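PDB 4IFA: extracellular protein containing a SCP domain from Bacillus anthracis, which is of unknown function but carries a CAP-associated N-terminal region and an SCP (cysteine-rich secretory protein family) domain, and is probably exported from the cell. Local coordinates for residues Asn314-Leu323 with Phe331-Lys339; Thr151-Val159 with Ala166-Thr174. All blocks are in the same frame, centred on the assembly; numbering follows the deposited sequence. Where two conformers were deposited one is given.

Contact 1. Residues Asn314-Leu323 with Phe331-Lys339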
loop_
_atom_site.group_PDB
_atom_site.type_symbol
_atom_site.label_atom_id
_atom_site.label_comp_id
_atom_site.label_asym_id
_atom_site.label_seq_id
_atom_site.Cartn_x
_atom_site.Cartn_y
_atom_site.Cartn_z
ATOM N N ASN A 314 8.427 9.269 -11.928
ATOM C CA ASN A 314 7.331 8.776 -12.750
ATOM C C ASN A 314 5.982 9.019 -12.078
ATOM O O ASN A 314 5.037 9.494 -12.715
ATOM C CB ASN A 314 7.484 7.293 -13.079
ATOM C CG ASN A 314 8.592 7.009 -14.043
ATOM O OD1 ASN A 314 8.815 7.768 -15.008
ATOM N ND2 ASN A 314 9.284 5.906 -13.813
ATOM N N LEU A 315 5.913 8.769 -10.765
ATOM C CA LEU A 315 4.678 9.033 -10.027
ATOM C C LEU A 315 4.187 10.447 -10.176
ATOM O O LEU A 315 2.998 10.704 -10.277
ATOM C CB LEU A 315 4.881 8.765 -8.534
ATOM C CG LEU A 315 5.086 7.309 -8.149
ATOM C CD1 LEU A 315 5.532 7.222 -6.673
ATOM C CD2 LEU A 315 3.858 6.416 -8.339
ATOM N N LEU A 316 5.123 11.391 -10.205
ATOM C CA LEU A 316 4.788 12.818 -10.158
ATOM C C LEU A 316 4.864 13.531 -11.503
ATOM O O LEU A 316 4.777 14.750 -11.569
ATOM C CB LEU A 316 5.674 13.549 -9.123
ATOM C CG LEU A 316 5.609 13.026 -7.690
ATOM C CD1 LEU A 316 6.450 13.885 -6.758
ATOM C CD2 LEU A 316 4.180 12.905 -7.204
ATOM N N ASN A 317 4.979 12.769 -12.590
ATOM C CA ASN A 317 5.101 13.389 -13.902
ATOM C C ASN A 317 3.756 13.817 -14.432
ATOM O O ASN A 317 2.908 12.985 -14.725
ATOM C CB ASN A 317 5.791 12.428 -14.876
ATOM C CG ASN A 317 6.176 13.100 -16.189
ATOM O OD1 ASN A 317 5.733 14.211 -16.514
ATOM N ND2 ASN A 317 7.041 12.429 -16.946
ATOM N N GLU A 318 3.544 15.120 -14.555
ATOM C CA GLU A 318 2.275 15.631 -15.057
ATOM C C GLU A 318 2.024 15.242 -16.535
ATOM O O GLU A 318 0.870 15.274 -17.013
ATOM C CB GLU A 318 2.214 17.165 -14.887
ATOM C CG GLU A 318 0.843 17.776 -15.238
ATOM C CD GLU A 318 0.629 19.163 -14.646
ATOM O OE1 GLU A 318 1.612 19.947 -14.596
ATOM O OE2 GLU A 318 -0.524 19.475 -14.240
ATOM N N GLN A 319 3.082 14.897 -17.269
ATOM C CA GLN A 319 2.921 14.518 -18.686
ATOM C C GLN A 319 2.089 13.229 -18.855
ATOM O O GLN A 319 1.465 13.035 -19.912
ATOM C CB GLN A 319 4.279 14.310 -19.379
ATOM C CG GLN A 319 5.184 15.527 -19.548
ATOM C CD GLN A 319 6.629 15.134 -19.921
ATOM O OE1 GLN A 319 7.117 14.085 -19.511
ATOM N NE2 GLN A 319 7.329 15.999 -20.674
ATOM N N PHE A 320 2.137 12.327 -17.870
ATOM C CA PHE A 320 1.396 11.065 -17.945
ATOM C C PHE A 320 -0.095 11.258 -17.710
ATOM O O PHE A 320 -0.515 12.054 -16.856
ATOM C CB PHE A 320 1.940 10.036 -16.971
ATOM C CG PHE A 320 3.334 9.592 -17.271
ATOM C CD1 PHE A 320 3.739 9.290 -18.570
ATOM C CD2 PHE A 320 4.240 9.405 -16.238
ATOM C CE1 PHE A 320 5.034 8.856 -18.811
ATOM C CE2 PHE A 320 5.534 8.970 -16.492
ATOM C CZ PHE A 320 5.910 8.687 -17.767
ATOM N N THR A 321 -0.881 10.527 -18.499
ATOM C CA THR A 321 -2.322 10.539 -18.460
ATOM C C THR A 321 -2.943 9.225 -18.046
ATOM O O THR A 321 -4.086 9.211 -17.570
ATOM C CB THR A 321 -2.910 10.922 -19.834
ATOM O OG1 THR A 321 -2.500 9.992 -20.851
ATOM C CG2 THR A 321 -2.456 12.328 -20.223
ATOM N N GLY A 322 -2.223 8.120 -18.222
ATOM C CA GLY A 322 -2.748 6.787 -17.970
ATOM C C GLY A 322 -1.754 5.929 -17.213
ATOM O O GLY A 322 -0.557 6.198 -17.172
ATOM N N LEU A 323 -2.273 4.848 -16.652
ATOM C CA LEU A 323 -1.510 3.895 -15.868
ATOM C C LEU A 323 -2.095 2.520 -15.961
ATOM O O LEU A 323 -3.296 2.344 -15.768
ATOM C CB LEU A 323 -1.461 4.307 -14.384
ATOM C CG LEU A 323 -0.783 3.401 -13.369
ATOM C CD1 LEU A 323 0.664 3.122 -13.742
ATOM C CD2 LEU A 323 -0.925 3.967 -11.956
ATOM N N PHE A 331 6.173 -9.533 -7.797
ATOM C CA PHE A 331 6.797 -8.664 -8.783
ATOM C C PHE A 331 5.701 -7.690 -9.198
ATOM O O PHE A 331 4.622 -8.104 -9.633
ATOM C CB PHE A 331 7.355 -9.477 -9.982
ATOM C CG PHE A 331 8.625 -10.211 -9.673
ATOM C CD1 PHE A 331 9.862 -9.724 -10.103
ATOM C CD2 PHE A 331 8.597 -11.328 -8.852
ATOM C CE1 PHE A 331 11.016 -10.368 -9.747
ATOM C CE2 PHE A 331 9.766 -11.987 -8.519
ATOM C CZ PHE A 331 10.956 -11.471 -8.961
ATOM N N TYR A 332 6.005 -6.410 -9.057
ATOM C CA TYR A 332 5.068 -5.318 -9.268
ATOM C C TYR A 332 5.588 -4.353 -10.298
ATOM O O TYR A 332 6.733 -3.885 -10.210
ATOM C CB TYR A 332 4.915 -4.518 -7.947
ATOM C CG TYR A 332 4.646 -5.358 -6.702
ATOM C CD1 TYR A 332 3.342 -5.589 -6.255
ATOM C CD2 TYR A 332 5.684 -5.882 -5.956
ATOM C CE1 TYR A 332 3.081 -6.315 -5.128
ATOM C CE2 TYR A 332 5.417 -6.642 -4.805
ATOM C CZ TYR A 332 4.124 -6.847 -4.394
ATOM O OH TYR A 332 3.854 -7.599 -3.270
ATOM N N THR A 333 4.769 -4.081 -11.330
ATOM C CA THR A 333 5.151 -3.177 -12.397
ATOM C C THR A 333 4.079 -2.140 -12.677
ATOM O O THR A 333 2.926 -2.484 -12.900
ATOM C CB THR A 333 5.392 -3.971 -13.715
ATOM O OG1 THR A 333 6.460 -4.913 -13.533
ATOM C CG2 THR A 333 5.756 -3.085 -14.893
ATOM N N GLN A 334 4.491 -0.875 -12.676
ATOM C CA GLN A 334 3.664 0.229 -13.164
ATOM C C GLN A 334 4.159 0.603 -14.541
ATOM O O GLN A 334 5.364 0.861 -14.715
ATOM C CB GLN A 334 3.808 1.474 -12.287
ATOM C CG GLN A 334 3.180 1.394 -10.919
ATOM C CD GLN A 334 3.441 2.637 -10.082
ATOM O OE1 GLN A 334 4.562 3.150 -10.032
ATOM N NE2 GLN A 334 2.388 3.158 -9.424
ATOM N N ASN A 335 3.235 0.715 -15.499
ATOM C CA ASN A 335 3.536 1.279 -16.809
ATOM C C ASN A 335 2.642 2.510 -16.984
ATOM O O ASN A 335 1.410 2.439 -17.020
ATOM C CB ASN A 335 3.395 0.277 -17.958
ATOM C CG ASN A 335 4.536 -0.725 -18.035
ATOM O OD1 ASN A 335 5.562 -0.651 -17.286
ATOM N ND2 ASN A 335 4.376 -1.684 -18.929
ATOM N N PHE A 336 3.294 3.668 -17.070
ATOM C CA PHE A 336 2.648 4.958 -17.225
ATOM C C PHE A 336 2.675 5.312 -18.703
ATOM O O PHE A 336 3.670 5.063 -19.391
ATOM C CB PHE A 336 3.447 6.057 -16.478
ATOM C CG PHE A 336 3.546 5.889 -14.989
ATOM C CD1 PHE A 336 2.653 6.548 -14.165
ATOM C CD2 PHE A 336 4.541 5.109 -14.421
ATOM C CE1 PHE A 336 2.735 6.420 -12.797
ATOM C CE2 PHE A 336 4.617 4.947 -13.049
ATOM C CZ PHE A 336 3.708 5.617 -12.245
ATOM N N ILE A 337 1.597 5.917 -19.197
ATOM C CA ILE A 337 1.544 6.384 -20.581
ATOM C C ILE A 337 0.903 7.749 -20.699
ATOM O O ILE A 337 0.221 8.242 -19.794
ATOM C CB ILE A 337 0.788 5.424 -21.533
ATOM C CG1 ILE A 337 -0.661 5.209 -21.061
ATOM C CG2 ILE A 337 1.524 4.039 -21.602
ATOM C CD1 ILE A 337 -1.526 4.495 -22.123
ATOM N N ARG A 338 1.225 8.393 -21.813
ATOM C CA ARG A 338 0.587 9.615 -22.241
ATOM C C ARG A 338 -0.075 9.316 -23.566
ATOM O O ARG A 338 0.579 8.826 -24.499
ATOM C CB ARG A 338 1.571 10.783 -22.460
ATOM C CG ARG A 338 0.876 12.046 -22.959
ATOM C CD ARG A 338 1.870 13.167 -23.179
ATOM N NE ARG A 338 1.246 14.377 -23.688
ATOM C CZ ARG A 338 0.723 15.353 -22.957
ATOM N NH1 ARG A 338 0.698 15.262 -21.625
ATOM N NH2 ARG A 338 0.202 16.412 -23.560
ATOM N N LYS A 339 -1.350 9.610 -23.674
ATOM C CA LYS A 339 -1.991 9.546 -24.977
ATOM C C LYS A 339 -3.064 10.620 -25.081
ATOM O O LYS A 339 -3.306 11.359 -24.124
ATOM C CB LYS A 339 -2.492 8.143 -25.311
ATOM C CG LYS A 339 -3.485 7.604 -24.313
ATOM C CD LYS A 339 -3.970 6.241 -24.719
ATOM C CE LYS A 339 -5.008 5.704 -23.755
ATOM N NZ LYS A 339 -5.486 4.368 -24.223
ATOM O OXT LYS A 339 -3.643 10.806 -26.170
#

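Contact 2. Residues Thr151-Val159 with Ala166-Thr174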
loop_
_atom_site.group_PDB
_atom_site.type_symbol
_atom_site.label_atom_id
_atom_site.label_comp_id
_atom_site.label_asym_id
_atom_site.label_seq_id
_atom_site.Cartn_x
_atom_site.Cartn_y
_atom_site.Cartn_z
ATOM N N THR A 151 16.880 3.423 7.786
ATOM C CA THR A 151 15.928 3.817 6.726
ATOM C C THR A 151 14.491 3.499 7.099
ATOM O O THR A 151 13.594 4.332 6.920
ATOM C CB THR A 151 16.314 3.136 5.400
ATOM O OG1 THR A 151 17.666 3.504 5.088
ATOM C CG2 THR A 151 15.377 3.539 4.246
ATOM N N GLU A 152 14.269 2.289 7.596
ATOM C CA GLU A 152 12.947 1.868 8.043
ATOM C C GLU A 152 12.398 2.735 9.197
ATOM O O GLU A 152 11.206 3.059 9.238
ATOM C CB GLU A 152 12.972 0.376 8.398
ATOM C CG GLU A 152 13.112 -0.491 7.124
ATOM C CD GLU A 152 13.509 -1.936 7.377
ATOM O OE1 GLU A 152 14.051 -2.254 8.456
ATOM O OE2 GLU A 152 13.307 -2.763 6.455
ATOM N N VAL A 153 13.270 3.126 10.130
ATOM C CA VAL A 153 12.839 3.984 11.211
ATOM C C VAL A 153 12.335 5.361 10.690
ATOM O O VAL A 153 11.413 5.945 11.279
ATOM C CB VAL A 153 13.952 4.136 12.284
ATOM C CG1 VAL A 153 13.669 5.278 13.269
ATOM C CG2 VAL A 153 14.136 2.813 13.020
HETATM N N MSE A 154 12.927 5.858 9.603
HETATM C CA MSE A 154 12.515 7.148 9.018
HETATM C C MSE A 154 11.402 7.074 7.990
HETATM O O MSE A 154 10.708 8.074 7.779
HETATM C CB MSE A 154 13.694 7.853 8.369
HETATM C CG MSE A 154 14.751 8.321 9.363
HETATM SE SE MSE A 154 16.239 9.257 8.536
HETATM C CE MSE A 154 17.099 7.761 7.644
ATOM N N GLU A 155 11.255 5.923 7.331
ATOM C CA GLU A 155 10.225 5.747 6.312
ATOM C C GLU A 155 8.981 4.975 6.697
ATOM O O GLU A 155 7.924 5.226 6.107
ATOM C CB GLU A 155 10.835 5.083 5.036
ATOM C CG GLU A 155 11.936 5.969 4.442
ATOM C CD GLU A 155 12.593 5.418 3.182
ATOM O OE1 GLU A 155 12.224 4.319 2.715
ATOM O OE2 GLU A 155 13.530 6.091 2.701
ATOM N N GLN A 156 9.105 4.002 7.602
ATOM C CA GLN A 156 7.991 3.125 7.961
ATOM C C GLN A 156 8.140 2.488 9.340
ATOM O O GLN A 156 8.090 1.260 9.479
ATOM C CB GLN A 156 7.789 2.061 6.878
ATOM C CG GLN A 156 9.088 1.307 6.543
ATOM C CD GLN A 156 8.880 0.059 5.714
ATOM O OE1 GLN A 156 7.992 -0.739 6.001
ATOM N NE2 GLN A 156 9.754 -0.156 4.731
ATOM N N PRO A 157 8.322 3.341 10.371
ATOM C CA PRO A 157 8.489 2.848 11.735
ATOM C C PRO A 157 7.196 2.187 12.277
ATOM O O PRO A 157 6.111 2.360 11.715
ATOM C CB PRO A 157 8.838 4.125 12.531
ATOM C CG PRO A 157 8.152 5.201 11.766
ATOM C CD PRO A 157 8.368 4.820 10.331
ATOM N N LEU A 158 7.346 1.474 13.397
ATOM C CA LEU A 158 6.261 0.734 14.061
ATOM C C LEU A 158 6.045 1.230 15.488
ATOM O O LEU A 158 7.010 1.400 16.243
ATOM C CB LEU A 158 6.599 -0.763 14.104
ATOM C CG LEU A 158 5.379 -1.660 14.318
ATOM C CD1 LEU A 158 4.484 -1.760 13.045
ATOM C CD2 LEU A 158 5.814 -3.057 14.794
ATOM N N VAL A 159 4.785 1.469 15.861
ATOM C CA VAL A 159 4.430 1.938 17.211
ATOM C C VAL A 159 3.350 1.012 17.776
ATOM O O VAL A 159 2.413 0.643 17.064
ATOM C CB VAL A 159 3.952 3.423 17.204
ATOM C CG1 VAL A 159 2.651 3.569 16.471
ATOM C CG2 VAL A 159 3.822 3.994 18.625
ATOM N N ALA A 166 0.856 -0.141 14.823
ATOM C CA ALA A 166 0.609 0.806 13.733
ATOM C C ALA A 166 1.922 1.021 13.015
ATOM O O ALA A 166 2.896 1.428 13.622
ATOM C CB ALA A 166 0.083 2.158 14.226
ATOM N N GLN A 167 1.953 0.722 11.730
ATOM C CA GLN A 167 3.104 1.000 10.871
ATOM C C GLN A 167 2.810 2.358 10.234
ATOM O O GLN A 167 1.797 2.533 9.552
ATOM C CB GLN A 167 3.239 -0.073 9.795
ATOM C CG GLN A 167 4.459 -0.018 8.877
ATOM C CD GLN A 167 4.497 -1.229 7.912
ATOM O OE1 GLN A 167 3.474 -1.855 7.618
ATOM N NE2 GLN A 167 5.674 -1.511 7.384
ATOM N N LEU A 168 3.720 3.298 10.431
ATOM C CA LEU A 168 3.517 4.700 10.032
ATOM C C LEU A 168 4.326 4.970 8.782
ATOM O O LEU A 168 5.541 5.112 8.846
ATOM C CB LEU A 168 3.910 5.643 11.175
ATOM C CG LEU A 168 3.268 5.371 12.545
ATOM C CD1 LEU A 168 3.851 6.342 13.593
ATOM C CD2 LEU A 168 1.768 5.501 12.479
ATOM N N TYR A 169 3.643 5.059 7.641
ATOM C CA TYR A 169 4.323 5.247 6.372
ATOM C C TYR A 169 4.548 6.731 6.103
ATOM O O TYR A 169 3.603 7.526 6.052
ATOM C CB TYR A 169 3.528 4.629 5.229
ATOM C CG TYR A 169 3.606 3.123 5.084
ATOM C CD1 TYR A 169 4.784 2.511 4.670
ATOM C CD2 TYR A 169 2.486 2.306 5.267
ATOM C CE1 TYR A 169 4.875 1.162 4.470
ATOM C CE2 TYR A 169 2.569 0.942 5.043
ATOM C CZ TYR A 169 3.752 0.384 4.656
ATOM O OH TYR A 169 3.862 -0.968 4.354
ATOM N N PHE A 170 5.817 7.089 5.909
ATOM C CA PHE A 170 6.221 8.464 5.596
ATOM C C PHE A 170 6.748 8.590 4.163
ATOM O O PHE A 170 7.301 7.646 3.608
ATOM C CB PHE A 170 7.337 8.913 6.532
ATOM C CG PHE A 170 6.877 9.218 7.907
ATOM C CD1 PHE A 170 6.445 10.492 8.237
ATOM C CD2 PHE A 170 6.807 8.226 8.869
ATOM C CE1 PHE A 170 5.950 10.774 9.532
ATOM C CE2 PHE A 170 6.329 8.499 10.132
ATOM C CZ PHE A 170 5.893 9.760 10.456
ATOM N N ASP A 171 6.585 9.789 3.625
ATOM C CA ASP A 171 7.323 10.256 2.473
ATOM C C ASP A 171 8.534 10.956 3.079
ATOM O O ASP A 171 8.393 12.028 3.670
ATOM C CB ASP A 171 6.443 11.242 1.700
ATOM C CG ASP A 171 7.159 11.847 0.518
ATOM O OD1 ASP A 171 8.403 12.018 0.563
ATOM O OD2 ASP A 171 6.480 12.094 -0.509
ATOM N N HIS A 172 9.701 10.329 3.010
ATOM C CA HIS A 172 10.897 10.901 3.681
ATOM C C HIS A 172 11.392 12.138 2.999
ATOM O O HIS A 172 12.220 12.871 3.576
ATOM C CB HIS A 172 12.051 9.905 3.847
ATOM C CG HIS A 172 12.961 9.802 2.668
ATOM N ND1 HIS A 172 12.689 9.003 1.578
ATOM C CD2 HIS A 172 14.170 10.369 2.425
ATOM C CE1 HIS A 172 13.677 9.101 0.706
ATOM N NE2 HIS A 172 14.600 9.918 1.200
ATOM N N PHE A 173 10.963 12.395 1.763
ATOM C CA PHE A 173 11.427 13.625 1.058
ATOM C C PHE A 173 10.672 14.842 1.591
ATOM O O PHE A 173 11.250 15.925 1.688
ATOM C CB PHE A 173 11.225 13.517 -0.460
ATOM C CG PHE A 173 12.045 12.426 -1.103
ATOM C CD1 PHE A 173 13.410 12.545 -1.200
ATOM C CD2 PHE A 173 11.433 11.318 -1.671
ATOM C CE1 PHE A 173 14.168 11.572 -1.809
ATOM C CE2 PHE A 173 12.191 10.334 -2.288
ATOM C CZ PHE A 173 13.539 10.457 -2.358
ATOM N N THR A 174 9.403 14.662 1.933
ATOM C CA THR A 174 8.610 15.761 2.485
ATOM C C THR A 174 8.480 15.665 4.000
ATOM O O THR A 174 8.015 16.635 4.640
ATOM C CB THR A 174 7.227 15.823 1.891
ATOM O OG1 THR A 174 6.532 14.614 2.218
ATOM C CG2 THR A 174 7.301 15.973 0.335
HETATM O O HOH W 1 6.545 -1.748 3.937
#

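Contact 1. Residues Asn314-Leu323 with Phe331-Lys339
The Phe-336 ring lies between Leu-323 and the end of helix 309-315. Leu-323 CD1 sits over the centre of one face, 4.0 Å from the ring centroid. Asn-314 O is over the opposite face, offset toward the rim, and Leu-315 CD2 meets the edge at CZ. The Phe-320 ring takes Phe-336 CB over the centre of one face, with CB 3.4 Å from Phe-320 CD2. Asn-317 ND2 lies over its other face. The two phenylalanine rings are near parallel, 22° apart, but slid so far that they barely overlap. Asn-314 CB packs on Phe-336 CE2, while its amide is bonded to Asn-290. Arg-338 NH1 donates to Gln-319 O, 2.9 Å away, which lies in the guanidinium plane. Arg-338 CG is anti to the backbone N (chi1 178°) and the chain is extended to NE, which lays CB, CG and CD along the Gln-319 carbonyl oxygen. Two backbone donors grip Ile-337 O: Thr-321 N at 2.8 Å and Gly-322 N at 2.9 Å. Ile-337 N returns a bond to Gly-322 O. Lys-339 N donates to Thr-321 OG1 at 3.1 Å. An Asx turn at Asn-317, within a type I turn, leads into the strand. Thr-321 and Gly-322 facing Ile-337 form a classic beta bulge, at the open end of the C-terminal beta hairpin of the SCP domain's alpha/beta fold.

Contact 2. Residues Thr151-Val159 with Ala166-Thr174
Backbone hydrogen bonds join Glu-155, Pro-157 and Val-159 to the strand at Phe-170, Leu-168 and Ala-166. Phe-170 N donates to Glu-155 O at 2.8 Å, and Leu-168 N to Pro-157 O at 2.9 Å. Val-159 and Ala-166 exchange two bonds as an antiparallel hydrogen-bonded pair. Leu-158 and Gln-167 make the adjoining non-hydrogen-bonded pair. Gln-156 CA adds a CA-H...O contact to Leu-168 O at 3.3 Å.

Apolar packing lies on the side of Pro-157 and Val-159. Pro-157 CD meets the edge of the Phe-170 ring at CD2, 4.0 Å away, and the two side chains cross at about a right angle. Val-159 CG1 touches Ala-166 CB at 3.7 Å and reaches Leu-168 CD1.

Polar side chains meet at Gln-156 and Glu-155. Gln-156 runs alongside both Gln-167 and Tyr-169. With chi1 at 52° its CG is tucked over the main chain, and the extended chain beyond it brings OE1 2.8 Å from Gln-167 NE2. A water donates to Gln-156 OE1 and also bonds Tyr-169 OH, whose further partner is Arg-181. Glu-155 OE2 lies over one face of the His-172 ring, while His-172 ND1 is bonded to Asn-307.

Helix 150-155 runs into strand 158-161, the edge strand of the seven-stranded antiparallel sheet. The axes of 151-155 and 166-171 lie at 87°. Strand 176-183 flanks strand 164-171 on its other side. Helix 298-306 packs on Tyr-169, and Tyr-122 meets Phe-170 edge-to-face.

Overall arrangement
Contacts 1 and 2 both join a helix end and the strand after it to the second strand of a beta hairpin. Contact 1 belongs to the SCP part of the chain and contact 2 to the CAP-associated N-terminal part. Their centres are 25 Å apart and their nearest atoms about 7 Å apart, without touching. Both are mostly buried, and contact 2 is nearer the chain centre. Contact 1 rests on CH-pi packing, with charged residues at the exposed C-terminus. Contact 2 relies more on regular strand pairing, glutamines and a water. Helix 298-306 touches residues of both contacts. Helix 309-315 supplies Asn-314 and Leu-315 to contact 1, and Phe-173 and Thr-174 of contact 2 pack on it.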